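Local coordinates for flagellar hook-associated protein (Burkholderia pseudomallei, PDB 4UT1) that probably serves as a structural component of the bacterial flagellum, at the junction between hook and filament, at residues K489-T501 and T508-P520. Residues are numbered along the deposited sequence; the frame is centred on the assembly and turned at random.
Sequences KTLSGFPVGTTVT and TSINITSATTPVP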
loop_
_atom_site.group_PDB
_atom_site.type_symbol
_atom_site.label_atom_id
_atom_site.label_comp_id
_atom_site.label_asym_id
_atom_site.label_seq_id
_atom_site.Cartn_x
_atom_site.Cartn_y
_atom_site.Cartn_z
ATOM N N LYS A 489 28.247 -41.621 -18.137
ATOM C CA LYS A 489 27.143 -41.175 -17.282
ATOM C C LYS A 489 26.946 -39.665 -17.383
ATOM O O LYS A 489 27.009 -38.951 -16.390
ATOM C CB LYS A 489 27.376 -41.581 -15.823
ATOM C CG LYS A 489 27.515 -43.090 -15.651
ATOM C CD LYS A 489 27.920 -43.442 -14.237
ATOM C CE LYS A 489 26.789 -43.215 -13.264
ATOM N NZ LYS A 489 27.183 -43.652 -11.897
ATOM N N THR A 490 26.711 -39.197 -18.601
ATOM C CA THR A 490 26.520 -37.774 -18.852
ATOM C C THR A 490 25.387 -37.545 -19.839
ATOM O O THR A 490 25.045 -38.417 -20.637
ATOM C CB THR A 490 27.813 -37.114 -19.402
ATOM O OG1 THR A 490 28.276 -37.850 -20.545
ATOM C CG2 THR A 490 28.887 -37.119 -18.346
ATOM N N LEU A 491 24.786 -36.368 -19.757
ATOM C CA LEU A 491 23.872 -35.930 -20.790
ATOM C C LEU A 491 24.572 -34.954 -21.729
ATOM O O LEU A 491 25.462 -34.215 -21.317
ATOM C CB LEU A 491 22.636 -35.274 -20.161
ATOM C CG LEU A 491 21.822 -36.157 -19.212
ATOM C CD1 LEU A 491 20.987 -35.285 -18.302
ATOM C CD2 LEU A 491 20.928 -37.132 -20.003
ATOM N N SER A 492 24.163 -34.955 -22.989
ATOM C CA SER A 492 24.578 -33.920 -23.924
ATOM C C SER A 492 23.404 -33.532 -24.815
ATOM O O SER A 492 22.305 -34.099 -24.707
ATOM C CB SER A 492 25.778 -34.379 -24.768
ATOM O OG SER A 492 25.444 -35.474 -25.600
ATOM N N GLY A 493 23.626 -32.549 -25.677
ATOM C CA GLY A 493 22.596 -32.081 -26.581
ATOM C C GLY A 493 21.956 -30.789 -26.113
ATOM O O GLY A 493 20.931 -30.382 -26.654
ATOM N N PHE A 494 22.543 -30.153 -25.102
ATOM C CA PHE A 494 22.025 -28.872 -24.619
ATOM C C PHE A 494 22.299 -27.797 -25.665
ATOM O O PHE A 494 23.193 -27.950 -26.499
ATOM C CB PHE A 494 22.646 -28.495 -23.269
ATOM C CG PHE A 494 22.332 -29.465 -22.157
ATOM C CD1 PHE A 494 23.149 -30.566 -21.924
ATOM C CD2 PHE A 494 21.209 -29.284 -21.353
ATOM C CE1 PHE A 494 22.859 -31.467 -20.900
ATOM C CE2 PHE A 494 20.916 -30.170 -20.325
ATOM C CZ PHE A 494 21.743 -31.270 -20.100
ATOM N N PRO A 495 21.517 -26.703 -25.640
ATOM C CA PRO A 495 21.737 -25.598 -26.579
ATOM C C PRO A 495 23.053 -24.866 -26.307
ATOM O O PRO A 495 23.395 -24.631 -25.139
ATOM C CB PRO A 495 20.535 -24.668 -26.325
ATOM C CG PRO A 495 19.536 -25.500 -25.563
ATOM C CD PRO A 495 20.354 -26.469 -24.768
ATOM N N VAL A 496 23.781 -24.516 -27.362
ATOM C CA VAL A 496 25.048 -23.796 -27.190
ATOM C C VAL A 496 24.731 -22.441 -26.597
ATOM O O VAL A 496 23.654 -21.884 -26.841
ATOM C CB VAL A 496 25.826 -23.618 -28.506
ATOM C CG1 VAL A 496 26.130 -24.965 -29.132
ATOM C CG2 VAL A 496 25.056 -22.726 -29.471
ATOM N N GLY A 497 25.646 -21.930 -25.782
ATOM C CA GLY A 497 25.475 -20.626 -25.179
ATOM C C GLY A 497 24.557 -20.629 -23.980
ATOM O O GLY A 497 24.124 -19.579 -23.518
ATOM N N THR A 498 24.239 -21.813 -23.466
ATOM C CA THR A 498 23.489 -21.872 -22.233
ATOM C C THR A 498 24.383 -22.350 -21.114
ATOM O O THR A 498 25.453 -22.932 -21.341
ATOM C CB THR A 498 22.256 -22.797 -22.335
ATOM O OG1 THR A 498 22.674 -24.156 -22.511
ATOM C CG2 THR A 498 21.379 -22.398 -23.517
ATOM N N THR A 499 23.932 -22.092 -19.899
ATOM C CA THR A 499 24.588 -22.602 -18.710
ATOM C C THR A 499 23.609 -23.513 -17.993
ATOM O O THR A 499 22.467 -23.127 -17.739
ATOM C CB THR A 499 25.053 -21.461 -17.788
ATOM O OG1 THR A 499 26.135 -20.763 -18.412
ATOM C CG2 THR A 499 25.516 -22.007 -16.445
ATOM N N VAL A 500 24.036 -24.738 -17.703
ATOM C CA VAL A 500 23.193 -25.688 -16.998
ATOM C C VAL A 500 23.570 -25.711 -15.512
ATOM O O VAL A 500 24.734 -25.920 -15.146
ATOM C CB VAL A 500 23.303 -27.122 -17.604
ATOM C CG1 VAL A 500 22.465 -28.099 -16.825
ATOM C CG2 VAL A 500 22.886 -27.120 -19.073
ATOM N N THR A 501 22.590 -25.462 -14.655
ATOM C CA THR A 501 22.838 -25.494 -13.219
ATOM C C THR A 501 22.116 -26.663 -12.598
ATOM O O THR A 501 20.898 -26.777 -12.708
ATOM C CB THR A 501 22.389 -24.198 -12.525
ATOM O OG1 THR A 501 23.153 -23.107 -13.036
ATOM C CG2 THR A 501 22.616 -24.287 -11.023
ATOM N N THR A 508 25.920 -26.869 -8.815
ATOM C CA THR A 508 27.045 -26.720 -9.728
ATOM C C THR A 508 26.572 -26.292 -11.116
ATOM O O THR A 508 25.474 -26.649 -11.549
ATOM C CB THR A 508 27.863 -28.019 -9.820
ATOM O OG1 THR A 508 26.995 -29.119 -10.119
ATOM C CG2 THR A 508 28.559 -28.278 -8.493
ATOM N N SER A 509 27.397 -25.505 -11.798
ATOM C CA SER A 509 27.011 -24.952 -13.090
ATOM C C SER A 509 28.005 -25.339 -14.167
ATOM O O SER A 509 29.212 -25.449 -13.922
ATOM C CB SER A 509 26.877 -23.428 -13.005
ATOM O OG SER A 509 25.714 -23.070 -12.260
ATOM N N ILE A 510 27.484 -25.546 -15.367
ATOM C CA ILE A 510 28.290 -25.959 -16.498
ATOM C C ILE A 510 27.944 -25.113 -17.708
ATOM O O ILE A 510 26.769 -24.997 -18.089
ATOM C CB ILE A 510 28.071 -27.454 -16.823
ATOM C CG1 ILE A 510 28.638 -28.312 -15.689
ATOM C CG2 ILE A 510 28.694 -27.822 -18.171
ATOM C CD1 ILE A 510 28.289 -29.772 -15.797
ATOM N N ASN A 511 28.964 -24.505 -18.300
ATOM C CA ASN A 511 28.776 -23.750 -19.531
ATOM C C ASN A 511 28.771 -24.676 -20.747
ATOM O O ASN A 511 29.737 -25.385 -21.007
ATOM C CB ASN A 511 29.862 -22.673 -19.680
ATOM C CG ASN A 511 29.820 -21.621 -18.569
ATOM O OD1 ASN A 511 28.749 -21.225 -18.100
ATOM N ND2 ASN A 511 30.996 -21.155 -18.154
ATOM N N ILE A 512 27.675 -24.664 -21.490
ATOM C CA ILE A 512 27.522 -25.492 -22.683
ATOM C C ILE A 512 28.115 -24.781 -23.896
ATOM O O ILE A 512 27.665 -23.693 -24.245
ATOM C CB ILE A 512 26.027 -25.801 -22.943
ATOM C CG1 ILE A 512 25.398 -26.451 -21.705
ATOM C CG2 ILE A 512 25.859 -26.644 -24.196
ATOM C CD1 ILE A 512 25.944 -27.838 -21.383
ATOM N N THR A 513 29.136 -25.354 -24.530
ATOM C CA THR A 513 29.733 -24.644 -25.652
ATOM C C THR A 513 29.547 -25.393 -26.966
ATOM O O THR A 513 29.879 -24.870 -28.031
ATOM C CB THR A 513 31.239 -24.338 -25.411
ATOM O OG1 THR A 513 31.914 -25.518 -24.961
ATOM C CG2 THR A 513 31.393 -23.230 -24.369
ATOM N N SER A 514 29.000 -26.604 -26.906
ATOM C CA SER A 514 28.576 -27.278 -28.128
ATOM C C SER A 514 27.550 -28.360 -27.830
ATOM O O SER A 514 27.245 -28.635 -26.670
ATOM C CB SER A 514 29.768 -27.882 -28.866
ATOM O OG SER A 514 29.937 -29.238 -28.529
ATOM N N ALA A 515 27.031 -28.982 -28.884
ATOM C CA ALA A 515 25.988 -29.980 -28.719
ATOM C C ALA A 515 26.511 -31.196 -27.968
ATOM O O ALA A 515 25.728 -32.008 -27.481
ATOM C CB ALA A 515 25.422 -30.393 -30.074
ATOM N N THR A 516 27.833 -31.313 -27.852
ATOM C CA THR A 516 28.406 -32.473 -27.181
ATOM C C THR A 516 28.947 -32.189 -25.779
ATOM O O THR A 516 29.413 -33.104 -25.105
ATOM C CB THR A 516 29.542 -33.104 -28.021
ATOM O OG1 THR A 516 30.568 -32.132 -28.238
ATOM C CG2 THR A 516 29.010 -33.568 -29.358
ATOM N N THR A 517 28.869 -30.939 -25.325
ATOM C CA THR A 517 29.270 -30.619 -23.957
ATOM C C THR A 517 28.503 -31.476 -22.972
ATOM O O THR A 517 27.271 -31.479 -22.983
ATOM C CB THR A 517 29.023 -29.137 -23.601
ATOM O OG1 THR A 517 29.720 -28.301 -24.527
ATOM C CG2 THR A 517 29.488 -28.859 -22.177
ATOM N N PRO A 518 29.223 -32.218 -22.119
ATOM C CA PRO A 518 28.515 -33.149 -21.233
ATOM C C PRO A 518 28.155 -32.570 -19.873
ATOM O O PRO A 518 28.909 -31.793 -19.290
ATOM C CB PRO A 518 29.519 -34.296 -21.078
ATOM C CG PRO A 518 30.855 -33.597 -21.161
ATOM C CD PRO A 518 30.673 -32.492 -22.171
ATOM N N VAL A 519 26.977 -32.952 -19.383
ATOM C CA VAL A 519 26.568 -32.663 -18.027
ATOM C C VAL A 519 26.490 -33.971 -17.250
ATOM O O VAL A 519 25.851 -34.915 -17.710
ATOM C CB VAL A 519 25.200 -31.957 -17.993
ATOM C CG1 VAL A 519 24.722 -31.778 -16.566
ATOM C CG2 VAL A 519 25.289 -30.621 -18.712
ATOM N N PRO A 520 27.108 -34.025 -16.060
ATOM C CA PRO A 520 27.093 -35.277 -15.290
ATOM C C PRO A 520 25.696 -35.629 -14.816
ATOM O O PRO A 520 24.957 -34.741 -14.395
ATOM C CB PRO A 520 27.998 -34.976 -14.086
ATOM C CG PRO A 520 28.703 -33.678 -14.421
ATOM C CD PRO A 520 27.778 -32.938 -15.329
HETATM O O HOH W 1 25.452 -30.392 -24.681
#
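Phe494 and Val519 meet at about a right angle, CG2 of Val519 reaching CE1 of the ring at 3.4 Å. One face of the same ring takes CG2 of Val500, which lies 3.5 Å above the plane and is offset toward the rim. Ile512 fills the next place: its CG1 touches Phe494 CB and Val500 CG2, while chi1 of -55° sets CG2 beside the carbonyl carbon and against Pro495 O, at 3.3 Å. Leu482 and Ile531 extend this apolar cluster around Phe494.

The cluster lies where a long hairpin of the D3 domain passes between two antiparallel sheets, its arms paired in both. Leu491 and Val519 exchange backbone hydrogen bonds in one sheet, Val500 and Ile510 in the other. Between these pairs the arms bend, and the hairpin is held by Ile512 N to Thr498 O (2.8 Å) and by Gly497 N to Ile512 O. Gly497 belongs to the type II turn Pro495–Thr498, and Thr498 OG1 donates back to Pro495 O. A water accepts from Phe494 N and lies 2.7 Å from Thr517 O, linking the two bends.

Val500 and Ile510 share one face of the 498–501/508–511 ladder; the face bearing Thr499, Asn511, Thr501 and Ser509 is polar and more open. There Thr499 and Asn511 lie side by side, OG1 giving its proton to OD1 in the carbonyl plane (2.7 Å), with Thr534 as a further partner of the hydroxyl. In the next pair on this face, Thr501 OG1 and Ser509 OG are 2.7 Å apart, a hydroxyl–hydroxyl hydrogen bond at the exposed margin. At the turn, exposed Val496 lays CG1 against Ser514 CA.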